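Local coordinates for protein homocysteine S-methyltransferase (PDB 5DMM) that catalyses the zinc-dependent transfer of a methyl group from S-methylmethionine, or less efficiently S-adenosylmethionine, to homocysteine, yielding methionine, at residues L17-A22 with P249-P254; C65-S70 with A166-P171; G120-Y125 with E155-A160; G226-A231 with G293-T298. All coordinates share one frame; numbering follows the deposited sequence.

Contact 1: L17-A22 with P249-P254; sequences LLLDGA and PLVVYP
This is a buried apolar contact inside a TIM barrel, made where L19, just past the end of strand 17-18, meets V251 and Y253 of strand 250-253. The two strands are not paired with each other: strand 289-292 runs between them, and even the nearest alpha carbons, those of L19 and Y253, stand 7.9 Å apart. Side chains alone bridge the gap, burying 105 Å² in all. One methyl does the work. L19 CD1 lies 3.6 Å from Y253 CD2, approaching the ring obliquely, and the same methyl reaches V251 CG1 at 4.0 Å. With CG of L19 anti to its carbonyl carbon (chi1 -54°), the leucine reaches strand 250-253 and crosses the tyrosine side chain at about a right angle. V251 in turn braces the ring, for its CG1 sits in the ring plane at the edge, 3.4 Å from Y253 CE2. The tyrosine is thus touched by one apolar group at its edge and by another obliquely. Its hydroxyl is held beyond this contact, hydrogen-bonded to E168 OE1 and W192 NE1, and its side chain borders the bound homocysteine. The contact therefore packs against a ring that belongs to the substrate pocket. On the outer side of strand 250-253, L250 and V252 rest on helix 235-243. Toward the other neighbour of 17-22, L19 touches C65, D20 OD2 accepts a hydrogen bond from I67 N, and L18 pairs with Q64, so that the first strand meets the second and the barrel closes.

Contact 2: C65-S70 with A166-P171; sequences CAITAS and ACETLP. With HCS (2-amino-4-mercapto-butyric acid), chain F.
I67 turns its CG2 methyl over A166 and E168, with A166 CB 4.4 Å from I67 CG2 and E168 OE2 at 4.1 Å. The branch gets there by standing anti to the isoleucine's own nitrogen, which leaves CG1 beside that nitrogen. The same I67 CG2 lies 3.5 Å from OXT of the bound homocysteine, so one methyl borders both the protein wall and the ligand. E168 meets the ligand carboxylate nearly at right angles: the two planes differ by about 84°, and both glutamate oxygens face the flat side of the ligand group. OE2 stands almost directly above OXT, 2.6 Å away, while OE1 is 3.0 Å from the ligand O. Each oxygen has a second partner, OE1 the hydroxyl of Y253 and OE2 that of S121, which fixes the rotation of the carboxylate. A leucine in place of E168 would probably leave both hydroxyls without their shared carboxylate partner and the ligand carboxylate without its close polar neighbour. At the other end of the substrate, T169 OG1 comes 3.2 Å from the sulfur SD; here the chain turns a corner, and T169 N is held by N228 OD1. Strand 117-122 runs between strands 65-67 and 164-170 and bonds to both, while W192 of strand 191-197 touches I67 and A166 inside the barrel.

Contact 3: G120-Y125 with E155-A160; sequences GSVGPY and EALLDA
The flat groups here are two backbone peptides of strand 117-122, and L157 of helix 143-159 lays one methyl over a face of each. L157 CD1 stands almost on the normal to the G120-S121 peptide, 3.7 Å from G120 C. It also lies well above the plane of the next peptide, 3.6 Å from S121 O. Around their perimeters these peptides are tied up within the barrel: G120 O and V122 N bond to the backbone of A166 on the adjoining strand, S121 N to T68 OG1 and S121 O to S70 OG. The second branch of the leucine, CD2, reaches G120 CA at 3.8 Å, and V122 CG2 adds a side-chain contact to L157 CD1 at 3.7 Å. With CG anti to its carbonyl carbon (chi1 -69°) and the chain then extended, L157 holds both methyls against the strand. The fit depends on G120 having no side chain, because a beta carbon there would fall 2.9 Å from L157 CD1. Strand 120-122 and helix 155-159 run almost antiparallel, at 169°, with axes 8.9 Å apart. Helix 143-159 then leads into strand 164-170, parallel to 117-122 and beside it, which makes this the helix-on-strand layer of a beta-alpha-beta crossover. S121 points its side chain away from the helix, into the barrel, where OG bonds to E168 OE2 and weakly to the bound homocysteine. The chemistry across the contact is thus dispersive and undirected: hydrocarbon rests on peptide faces whose N-H and C=O groups are already paired, while the S121 hydroxyl serves the pocket.

Contact 4: G226-A231 with G293-T298; sequences GINCIA and GGCCRT. With ZN (zinc ion), chain B; HCS (2-amino-4-mercapto-butyric acid), chain F; BME (beta-mercaptoethanol), chain E.
Metal bonds join C229 to C295: the zinc ion takes SG of C295 at 2.0 Å and SG of C229 at 2.5 Å, with a wide S-Zn-S angle of about 135°. C229 reaches the ion with its sulfur anti to the backbone nitrogen (chi1 -157°). A covalent bond occupies the next cysteine, as C296 SG forms a 2.0 Å disulfide with S2 of beta-mercaptoethanol, probably from the crystallisation liquor. C296 is a predicted third ligand, yet its SG lies 3.2 Å from the zinc, beyond bonding distance. These cysteines follow the C-terminal ends of strands 222-228 and 289-292, the end of a TIM barrel where active sites lie. The substrate's sulfur SD comes 3.6 Å from C229 SG. Among close approaches, C295 SG lies 3.6 Å from C229 N and near N228 ND2, while N228 OD1 is engaged by S194 OG. Hydrogen bonds shape the C295-T298 type II turn: T298 N and OG1 both donate to C295 O, the hydroxyl from 2.6 Å and tilted 19° from the carbonyl plane. T298 OG1 also bonds A22 N, and R297 N donates to O1 of the beta-mercaptoethanol.

How the contacts relate
From the N terminus, the chain leaves 17-22 and returns to it at 249-254, so contact 1 spans the greater part of the barrel. Within that span, contact 2 closes a smaller loop from 65-70 to 166-171, and within this contact 3 closes the smallest, from 120-125 to 155-160. Contact 4 opens only after contact 2 has closed; it begins at 226-231, before contact 1 ends, and closes at 293-298, so the two cross. Contacts 1, 2 and 4 join barrel strands or their ends across the interior, whereas contact 3 fastens an outer helix to a strand. The first three gather around the substrate pocket, and contact 3 backs its wall from outside.

Contact 1: L17-A22 with P249-P254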
loop_
_atom_site.group_PDB
_atom_site.type_symbol
_atom_site.label_atom_id
_atom_site.label_comp_id
_atom_site.label_asym_id
_atom_site.label_seq_id
_atom_site.Cartn_x
_atom_site.Cartn_y
_atom_site.Cartn_z
ATOM N N LEU A 17 -10.769 2.772 9.432
ATOM C CA LEU A 17 -9.350 3.049 9.647
ATOM C C LEU A 17 -8.849 3.890 8.477
ATOM O O LEU A 17 -8.938 3.448 7.331
ATOM C CB LEU A 17 -8.571 1.729 9.735
ATOM C CG LEU A 17 -7.186 1.582 10.345
ATOM C CD1 LEU A 17 -6.962 0.104 10.645
ATOM C CD2 LEU A 17 -6.106 2.122 9.415
ATOM N N LEU A 18 -8.309 5.082 8.731
ATOM C CA LEU A 18 -7.878 5.914 7.611
ATOM C C LEU A 18 -6.441 5.600 7.209
ATOM O O LEU A 18 -5.561 5.461 8.056
ATOM C CB LEU A 18 -8.011 7.416 7.933
ATOM C CG LEU A 18 -9.439 7.969 8.032
ATOM C CD1 LEU A 18 -9.381 9.466 8.280
ATOM C CD2 LEU A 18 -10.252 7.667 6.768
ATOM N N LEU A 19 -6.219 5.472 5.908
ATOM C CA LEU A 19 -4.870 5.321 5.375
ATOM C C LEU A 19 -4.307 6.697 5.061
ATOM O O LEU A 19 -4.903 7.716 5.423
ATOM C CB LEU A 19 -4.879 4.434 4.128
ATOM C CG LEU A 19 -5.541 3.069 4.340
ATOM C CD1 LEU A 19 -5.495 2.224 3.068
ATOM C CD2 LEU A 19 -4.882 2.342 5.496
ATOM N N ASP A 20 -3.151 6.734 4.407
ATOM C CA ASP A 20 -2.596 8.009 3.997
ATOM C C ASP A 20 -2.905 8.226 2.528
ATOM O O ASP A 20 -3.768 7.554 1.965
ATOM C CB ASP A 20 -1.080 8.062 4.257
ATOM C CG ASP A 20 -0.312 6.997 3.496
ATOM O OD1 ASP A 20 -0.929 6.127 2.838
ATOM O OD2 ASP A 20 0.935 7.029 3.567
ATOM N N GLY A 21 -2.187 9.152 1.908
ATOM C CA GLY A 21 -2.359 9.429 0.494
ATOM C C GLY A 21 -1.014 9.453 -0.204
ATOM O O GLY A 21 -0.019 8.976 0.347
ATOM N N ALA A 22 -0.969 10.049 -1.393
ATOM C CA ALA A 22 0.249 10.028 -2.200
ATOM C C ALA A 22 1.417 10.775 -1.543
ATOM O O ALA A 22 1.252 11.816 -0.905
ATOM C CB ALA A 22 -0.032 10.605 -3.588
ATOM N N PRO A 249 -12.166 -7.246 6.179
ATOM C CA PRO A 249 -12.185 -5.786 6.020
ATOM C C PRO A 249 -11.691 -5.403 4.626
ATOM O O PRO A 249 -10.641 -5.907 4.195
ATOM C CB PRO A 249 -11.210 -5.272 7.097
ATOM C CG PRO A 249 -10.853 -6.429 7.939
ATOM C CD PRO A 249 -11.237 -7.694 7.231
ATOM N N LEU A 250 -12.419 -4.535 3.923
ATOM C CA LEU A 250 -12.025 -4.190 2.561
ATOM C C LEU A 250 -11.230 -2.893 2.533
ATOM O O LEU A 250 -11.484 -1.970 3.313
ATOM C CB LEU A 250 -13.247 -4.078 1.648
ATOM C CG LEU A 250 -14.064 -5.367 1.446
ATOM C CD1 LEU A 250 -15.217 -5.104 0.471
ATOM C CD2 LEU A 250 -13.186 -6.541 0.965
ATOM N N VAL A 251 -10.280 -2.840 1.605
ATOM C CA VAL A 251 -9.366 -1.717 1.460
ATOM C C VAL A 251 -9.715 -0.904 0.220
ATOM O O VAL A 251 -10.002 -1.462 -0.833
ATOM C CB VAL A 251 -7.897 -2.210 1.344
ATOM C CG1 VAL A 251 -6.951 -1.043 1.210
ATOM C CG2 VAL A 251 -7.518 -3.070 2.534
ATOM N N VAL A 252 -9.675 0.418 0.330
ATOM C CA VAL A 252 -9.933 1.233 -0.841
ATOM C C VAL A 252 -9.152 2.539 -0.765
ATOM O O VAL A 252 -9.288 3.304 0.181
ATOM C CB VAL A 252 -11.458 1.513 -1.028
ATOM C CG1 VAL A 252 -12.090 2.107 0.235
ATOM C CG2 VAL A 252 -11.696 2.422 -2.217
ATOM N N TYR A 253 -8.287 2.754 -1.742
ATOM C CA TYR A 253 -7.647 4.046 -1.877
ATOM C C TYR A 253 -7.440 4.373 -3.350
ATOM O O TYR A 253 -6.488 3.906 -3.981
ATOM C CB TYR A 253 -6.331 4.135 -1.081
ATOM C CG TYR A 253 -5.322 2.987 -1.091
ATOM C CD1 TYR A 253 -4.027 3.196 -1.558
ATOM C CD2 TYR A 253 -5.621 1.744 -0.537
ATOM C CE1 TYR A 253 -3.066 2.183 -1.528
ATOM C CE2 TYR A 253 -4.670 0.720 -0.509
ATOM C CZ TYR A 253 -3.395 0.951 -0.999
ATOM O OH TYR A 253 -2.446 -0.050 -0.978
ATOM N N PRO A 254 -8.366 5.168 -3.905
ATOM C CA PRO A 254 -8.395 5.465 -5.336
ATOM C C PRO A 254 -7.549 6.676 -5.705
ATOM O O PRO A 254 -7.026 7.379 -4.833
ATOM C CB PRO A 254 -9.874 5.748 -5.590
ATOM C CG PRO A 254 -10.313 6.420 -4.314
ATOM C CD PRO A 254 -9.585 5.659 -3.223
#

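Contact 2: C65-S70 with A166-P171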
loop_
_atom_site.group_PDB
_atom_site.type_symbol
_atom_site.label_atom_id
_atom_site.label_comp_id
_atom_site.label_asym_id
_atom_site.label_seq_id
_atom_site.Cartn_x
_atom_site.Cartn_y
_atom_site.Cartn_z
ATOM N N CYS A 65 -2.603 5.011 9.438
ATOM C CA CYS A 65 -1.611 4.110 8.851
ATOM C C CYS A 65 -0.811 4.826 7.770
ATOM O O CYS A 65 -1.386 5.352 6.815
ATOM C CB CYS A 65 -2.290 2.864 8.262
ATOM S SG CYS A 65 -1.109 1.597 7.687
ATOM N N ALA A 66 0.513 4.851 7.922
ATOM C CA ALA A 66 1.389 5.354 6.877
ATOM C C ALA A 66 1.834 4.228 5.954
ATOM O O ALA A 66 2.125 3.123 6.414
ATOM C CB ALA A 66 2.621 6.046 7.486
ATOM N N ILE A 67 1.900 4.500 4.657
ATOM C CA ILE A 67 2.437 3.510 3.719
ATOM C C ILE A 67 3.825 3.967 3.282
ATOM O O ILE A 67 3.974 5.072 2.789
ATOM C CB ILE A 67 1.526 3.318 2.498
ATOM C CG1 ILE A 67 0.140 2.861 2.967
ATOM C CG2 ILE A 67 2.139 2.301 1.526
ATOM C CD1 ILE A 67 -0.917 2.744 1.864
ATOM N N THR A 68 4.829 3.113 3.468
ATOM C CA THR A 68 6.227 3.520 3.246
ATOM C C THR A 68 6.530 3.784 1.774
ATOM O O THR A 68 5.807 3.331 0.880
ATOM C CB THR A 68 7.211 2.463 3.777
ATOM O OG1 THR A 68 6.989 1.211 3.106
ATOM C CG2 THR A 68 7.019 2.272 5.276
ATOM N N ALA A 69 7.613 4.524 1.529
ATOM C CA ALA A 69 8.000 4.879 0.165
ATOM C C ALA A 69 8.804 3.774 -0.518
ATOM O O ALA A 69 9.869 4.041 -1.079
ATOM C CB ALA A 69 8.805 6.178 0.179
ATOM N N SER A 70 8.317 2.533 -0.455
ATOM C CA SER A 70 9.085 1.394 -0.962
ATOM C C SER A 70 8.428 0.716 -2.165
ATOM O O SER A 70 8.824 -0.379 -2.545
ATOM C CB SER A 70 9.295 0.360 0.148
ATOM O OG SER A 70 8.065 0.068 0.802
ATOM N N ALA A 166 1.715 -3.763 2.870
ATOM C CA ALA A 166 0.733 -3.305 1.895
ATOM C C ALA A 166 1.114 -3.836 0.517
ATOM O O ALA A 166 1.889 -3.201 -0.217
ATOM C CB ALA A 166 0.673 -1.793 1.885
ATOM N N CYS A 167 0.605 -5.012 0.174
ATOM C CA CYS A 167 0.882 -5.595 -1.131
ATOM C C CYS A 167 -0.155 -4.990 -2.064
ATOM O O CYS A 167 -1.324 -5.351 -1.997
ATOM C CB CYS A 167 0.791 -7.116 -1.083
ATOM S SG CYS A 167 1.945 -7.840 0.117
ATOM N N GLU A 168 0.267 -4.064 -2.913
ATOM C CA GLU A 168 -0.687 -3.157 -3.551
ATOM C C GLU A 168 -0.500 -2.979 -5.050
ATOM O O GLU A 168 0.569 -3.265 -5.598
ATOM C CB GLU A 168 -0.598 -1.790 -2.881
ATOM C CG GLU A 168 0.798 -1.152 -3.015
ATOM C CD GLU A 168 0.904 0.189 -2.314
ATOM O OE1 GLU A 168 -0.131 0.698 -1.832
ATOM O OE2 GLU A 168 2.032 0.737 -2.250
ATOM N N THR A 169 -1.544 -2.470 -5.703
ATOM C CA THR A 169 -1.527 -2.206 -7.140
ATOM C C THR A 169 -1.220 -3.493 -7.929
ATOM O O THR A 169 -0.582 -3.460 -8.984
ATOM C CB THR A 169 -0.485 -1.099 -7.501
ATOM O OG1 THR A 169 -0.406 -0.144 -6.435
ATOM C CG2 THR A 169 -0.861 -0.376 -8.789
ATOM N N LEU A 170 -1.699 -4.621 -7.414
ATOM C CA LEU A 170 -1.383 -5.941 -7.970
ATOM C C LEU A 170 -2.326 -6.315 -9.122
ATOM O O LEU A 170 -3.531 -6.359 -8.932
ATOM C CB LEU A 170 -1.473 -7.004 -6.872
ATOM C CG LEU A 170 -0.699 -6.758 -5.569
ATOM C CD1 LEU A 170 -1.001 -7.868 -4.582
ATOM C CD2 LEU A 170 0.797 -6.661 -5.825
ATOM N N PRO A 171 -1.774 -6.600 -10.312
ATOM C CA PRO A 171 -2.579 -6.865 -11.509
ATOM C C PRO A 171 -2.593 -8.319 -11.961
ATOM O O PRO A 171 -3.365 -8.659 -12.856
ATOM C CB PRO A 171 -1.875 -6.025 -12.562
ATOM C CG PRO A 171 -0.403 -6.197 -12.179
ATOM C CD PRO A 171 -0.364 -6.342 -10.662
HETATM N N HCS F . 3.428 4.033 -4.182
HETATM C CA HCS F . 2.014 4.092 -3.863
HETATM C CB HCS F . 1.237 3.210 -4.831
HETATM C CG HCS F . 1.406 3.693 -6.267
HETATM S SD HCS F . 0.215 2.844 -7.334
HETATM C C HCS F . 1.798 3.608 -2.460
HETATM O OXT HCS F . 2.787 3.213 -1.806
HETATM O O HCS F . 0.636 3.616 -1.999
#

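Contact 3: G120-Y125 with E155-A160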
loop_
_atom_site.group_PDB
_atom_site.type_symbol
_atom_site.label_atom_id
_atom_site.label_comp_id
_atom_site.label_asym_id
_atom_site.label_seq_id
_atom_site.Cartn_x
_atom_site.Cartn_y
_atom_site.Cartn_z
ATOM N N GLY A 120 4.415 -1.483 5.226
ATOM C CA GLY A 120 5.490 -1.498 4.240
ATOM C C GLY A 120 4.943 -1.732 2.839
ATOM O O GLY A 120 4.304 -2.756 2.577
ATOM N N SER A 121 5.188 -0.788 1.936
ATOM C CA SER A 121 4.677 -0.911 0.576
ATOM C C SER A 121 5.412 -1.984 -0.229
ATOM O O SER A 121 6.650 -1.958 -0.363
ATOM C CB SER A 121 4.777 0.409 -0.168
ATOM O OG SER A 121 4.458 0.180 -1.522
ATOM N N VAL A 122 4.629 -2.911 -0.772
ATOM C CA VAL A 122 5.108 -3.933 -1.687
ATOM C C VAL A 122 4.413 -3.775 -3.031
ATOM O O VAL A 122 3.235 -4.129 -3.186
ATOM C CB VAL A 122 4.855 -5.346 -1.123
ATOM C CG1 VAL A 122 5.088 -6.425 -2.190
ATOM C CG2 VAL A 122 5.744 -5.581 0.089
ATOM N N GLY A 123 5.129 -3.216 -4.000
ATOM C CA GLY A 123 4.547 -2.994 -5.313
ATOM C C GLY A 123 4.736 -4.206 -6.200
ATOM O O GLY A 123 5.540 -5.095 -5.884
ATOM N N PRO A 124 4.015 -4.246 -7.329
ATOM C CA PRO A 124 4.064 -5.409 -8.223
ATOM C C PRO A 124 5.321 -5.432 -9.077
ATOM O O PRO A 124 5.978 -4.407 -9.232
ATOM C CB PRO A 124 2.828 -5.218 -9.108
ATOM C CG PRO A 124 2.680 -3.713 -9.197
ATOM C CD PRO A 124 3.111 -3.192 -7.836
ATOM N N TYR A 125 5.609 -6.596 -9.646
ATOM C CA TYR A 125 6.697 -6.781 -10.599
ATOM C C TYR A 125 6.534 -5.821 -11.785
ATOM O O TYR A 125 7.509 -5.301 -12.322
ATOM C CB TYR A 125 6.728 -8.243 -11.059
ATOM C CG TYR A 125 7.872 -8.582 -11.981
ATOM C CD1 TYR A 125 9.160 -8.757 -11.487
ATOM C CD2 TYR A 125 7.666 -8.732 -13.349
ATOM C CE1 TYR A 125 10.210 -9.070 -12.330
ATOM C CE2 TYR A 125 8.712 -9.046 -14.197
ATOM C CZ TYR A 125 9.978 -9.215 -13.683
ATOM O OH TYR A 125 11.020 -9.528 -14.526
ATOM N N GLU A 155 11.657 -9.068 3.471
ATOM C CA GLU A 155 12.517 -9.241 4.628
ATOM C C GLU A 155 12.951 -7.904 5.234
ATOM O O GLU A 155 12.901 -7.722 6.450
ATOM C CB GLU A 155 13.724 -10.106 4.250
ATOM C CG GLU A 155 13.308 -11.568 4.132
ATOM C CD GLU A 155 14.453 -12.534 3.815
ATOM O OE1 GLU A 155 15.621 -12.103 3.720
ATOM O OE2 GLU A 155 14.167 -13.742 3.658
ATOM N N ALA A 156 13.321 -6.955 4.385
ATOM C CA ALA A 156 13.808 -5.663 4.852
ATOM C C ALA A 156 12.708 -4.870 5.561
ATOM O O ALA A 156 12.961 -4.223 6.584
ATOM C CB ALA A 156 14.374 -4.866 3.686
ATOM N N LEU A 157 11.491 -4.937 5.028
ATOM C CA LEU A 157 10.356 -4.217 5.618
ATOM C C LEU A 157 9.991 -4.797 6.993
ATOM O O LEU A 157 9.715 -4.058 7.940
ATOM C CB LEU A 157 9.139 -4.261 4.681
ATOM C CG LEU A 157 9.218 -3.466 3.367
ATOM C CD1 LEU A 157 8.027 -3.809 2.459
ATOM C CD2 LEU A 157 9.234 -1.947 3.605
ATOM N N LEU A 158 9.999 -6.124 7.103
ATOM C CA LEU A 158 9.658 -6.772 8.367
ATOM C C LEU A 158 10.766 -6.537 9.398
ATOM O O LEU A 158 10.486 -6.203 10.557
ATOM C CB LEU A 158 9.411 -8.281 8.161
ATOM C CG LEU A 158 8.182 -8.654 7.320
ATOM C CD1 LEU A 158 8.109 -10.159 7.031
ATOM C CD2 LEU A 158 6.897 -8.186 7.992
ATOM N N ASP A 159 12.017 -6.678 8.976
ATOM C CA ASP A 159 13.144 -6.494 9.889
ATOM C C ASP A 159 13.240 -5.074 10.415
ATOM O O ASP A 159 13.722 -4.856 11.526
ATOM C CB ASP A 159 14.469 -6.862 9.214
ATOM C CG ASP A 159 14.638 -8.348 9.052
ATOM O OD1 ASP A 159 13.931 -9.111 9.744
ATOM O OD2 ASP A 159 15.480 -8.759 8.224
ATOM N N ALA A 160 12.795 -4.109 9.606
ATOM C CA ALA A 160 12.806 -2.708 10.007
ATOM C C ALA A 160 11.613 -2.374 10.915
ATOM O O ALA A 160 11.526 -1.268 11.447
ATOM C CB ALA A 160 12.805 -1.801 8.785
#

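Contact 4: G226-A231 with G293-T298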
loop_
_atom_site.group_PDB
_atom_site.type_symbol
_atom_site.label_atom_id
_atom_site.label_comp_id
_atom_site.label_asym_id
_atom_site.label_seq_id
_atom_site.Cartn_x
_atom_site.Cartn_y
_atom_site.Cartn_z
ATOM N N GLY A 226 -8.561 -5.475 -1.142
ATOM C CA GLY A 226 -9.263 -4.338 -1.712
ATOM C C GLY A 226 -8.744 -3.849 -3.036
ATOM O O GLY A 226 -8.190 -4.615 -3.808
ATOM N N ILE A 227 -8.943 -2.560 -3.292
ATOM C CA ILE A 227 -8.556 -1.968 -4.565
ATOM C C ILE A 227 -7.818 -0.645 -4.353
ATOM O O ILE A 227 -8.091 0.093 -3.403
ATOM C CB ILE A 227 -9.794 -1.736 -5.458
ATOM C CG1 ILE A 227 -10.812 -0.894 -4.690
ATOM C CG2 ILE A 227 -10.392 -3.080 -5.887
ATOM C CD1 ILE A 227 -12.026 -0.441 -5.517
ATOM N N ASN A 228 -6.861 -0.345 -5.222
ATOM C CA ASN A 228 -6.211 0.957 -5.172
ATOM C C ASN A 228 -5.724 1.361 -6.553
ATOM O O ASN A 228 -5.664 0.531 -7.461
ATOM C CB ASN A 228 -5.044 0.953 -4.171
ATOM C CG ASN A 228 -3.851 0.131 -4.659
ATOM O OD1 ASN A 228 -3.900 -1.102 -4.691
ATOM N ND2 ASN A 228 -2.761 0.820 -5.017
ATOM N N CYS A 229 -5.386 2.635 -6.701
ATOM C CA CYS A 229 -4.891 3.170 -7.966
ATOM C C CYS A 229 -5.912 2.953 -9.075
ATOM O O CYS A 229 -5.575 2.590 -10.194
ATOM C CB CYS A 229 -3.546 2.536 -8.323
ATOM S SG CYS A 229 -2.554 3.551 -9.452
ATOM N N ILE A 230 -7.174 3.187 -8.738
ATOM C CA ILE A 230 -8.286 3.020 -9.666
ATOM C C ILE A 230 -9.072 4.333 -9.703
ATOM O O ILE A 230 -8.995 5.127 -8.764
ATOM C CB ILE A 230 -9.189 1.837 -9.232
ATOM C CG1 ILE A 230 -10.340 1.597 -10.215
ATOM C CG2 ILE A 230 -9.738 2.075 -7.826
ATOM C CD1 ILE A 230 -11.276 0.467 -9.776
ATOM N N ALA A 231 -9.803 4.576 -10.790
ATOM C CA ALA A 231 -10.592 5.800 -10.931
ATOM C C ALA A 231 -11.709 5.867 -9.901
ATOM O O ALA A 231 -12.317 4.848 -9.573
ATOM C CB ALA A 231 -11.173 5.898 -12.334
ATOM N N GLY A 293 -8.193 5.370 2.120
ATOM C CA GLY A 293 -7.231 6.444 1.929
ATOM C C GLY A 293 -7.217 6.921 0.498
ATOM O O GLY A 293 -8.221 6.826 -0.198
ATOM N N GLY A 294 -6.065 7.422 0.053
ATOM C CA GLY A 294 -5.941 7.937 -1.300
ATOM C C GLY A 294 -4.717 7.409 -2.016
ATOM O O GLY A 294 -3.721 7.038 -1.391
ATOM N N CYS A 295 -4.787 7.383 -3.341
ATOM C CA CYS A 295 -3.650 6.972 -4.152
ATOM C C CYS A 295 -3.153 8.178 -4.973
ATOM O O CYS A 295 -2.946 9.261 -4.420
ATOM C CB CYS A 295 -4.036 5.784 -5.047
ATOM S SG CYS A 295 -2.695 4.586 -5.390
ATOM N N CYS A 296 -2.996 8.004 -6.279
ATOM C CA CYS A 296 -2.328 9.005 -7.121
ATOM C C CYS A 296 -3.002 10.366 -7.089
ATOM O O CYS A 296 -4.224 10.476 -7.210
ATOM C CB CYS A 296 -2.240 8.517 -8.571
ATOM S SG CYS A 296 -0.967 7.261 -8.878
ATOM N N ARG A 297 -2.174 11.390 -6.893
ATOM C CA ARG A 297 -2.574 12.802 -6.908
ATOM C C ARG A 297 -3.413 13.214 -5.700
ATOM O O ARG A 297 -3.883 14.349 -5.622
ATOM C CB ARG A 297 -3.311 13.137 -8.209
ATOM C CG ARG A 297 -2.453 12.913 -9.447
ATOM C CD ARG A 297 -3.164 13.317 -10.720
ATOM N NE ARG A 297 -4.500 12.740 -10.808
ATOM C CZ ARG A 297 -4.766 11.501 -11.212
ATOM N NH1 ARG A 297 -6.023 11.078 -11.250
ATOM N NH2 ARG A 297 -3.783 10.685 -11.571
ATOM N N THR A 298 -3.585 12.308 -4.742
ATOM C CA THR A 298 -4.207 12.693 -3.483
ATOM C C THR A 298 -3.160 13.332 -2.585
ATOM O O THR A 298 -1.952 13.194 -2.796
ATOM C CB THR A 298 -4.864 11.506 -2.766
ATOM O OG1 THR A 298 -3.859 10.570 -2.361
ATOM C CG2 THR A 298 -5.852 10.837 -3.699
HETATM ZN ZN ZN B . -1.946 4.661 -7.244
HETATM N N HCS F . 3.428 4.033 -4.182
HETATM C CA HCS F . 2.014 4.092 -3.863
HETATM C CB HCS F . 1.237 3.210 -4.831
HETATM C CG HCS F . 1.406 3.693 -6.267
HETATM S SD HCS F . 0.215 2.844 -7.334
HETATM C C HCS F . 1.798 3.608 -2.460
HETATM O OXT HCS F . 2.787 3.213 -1.806
HETATM O O HCS F . 0.636 3.616 -1.999
HETATM C C1 BME E . 1.611 10.081 -7.308
HETATM C C2 BME E . 0.950 9.175 -8.339
HETATM O O1 BME E . 0.856 11.259 -7.122
HETATM S S2 BME E . 0.676 7.499 -7.701
#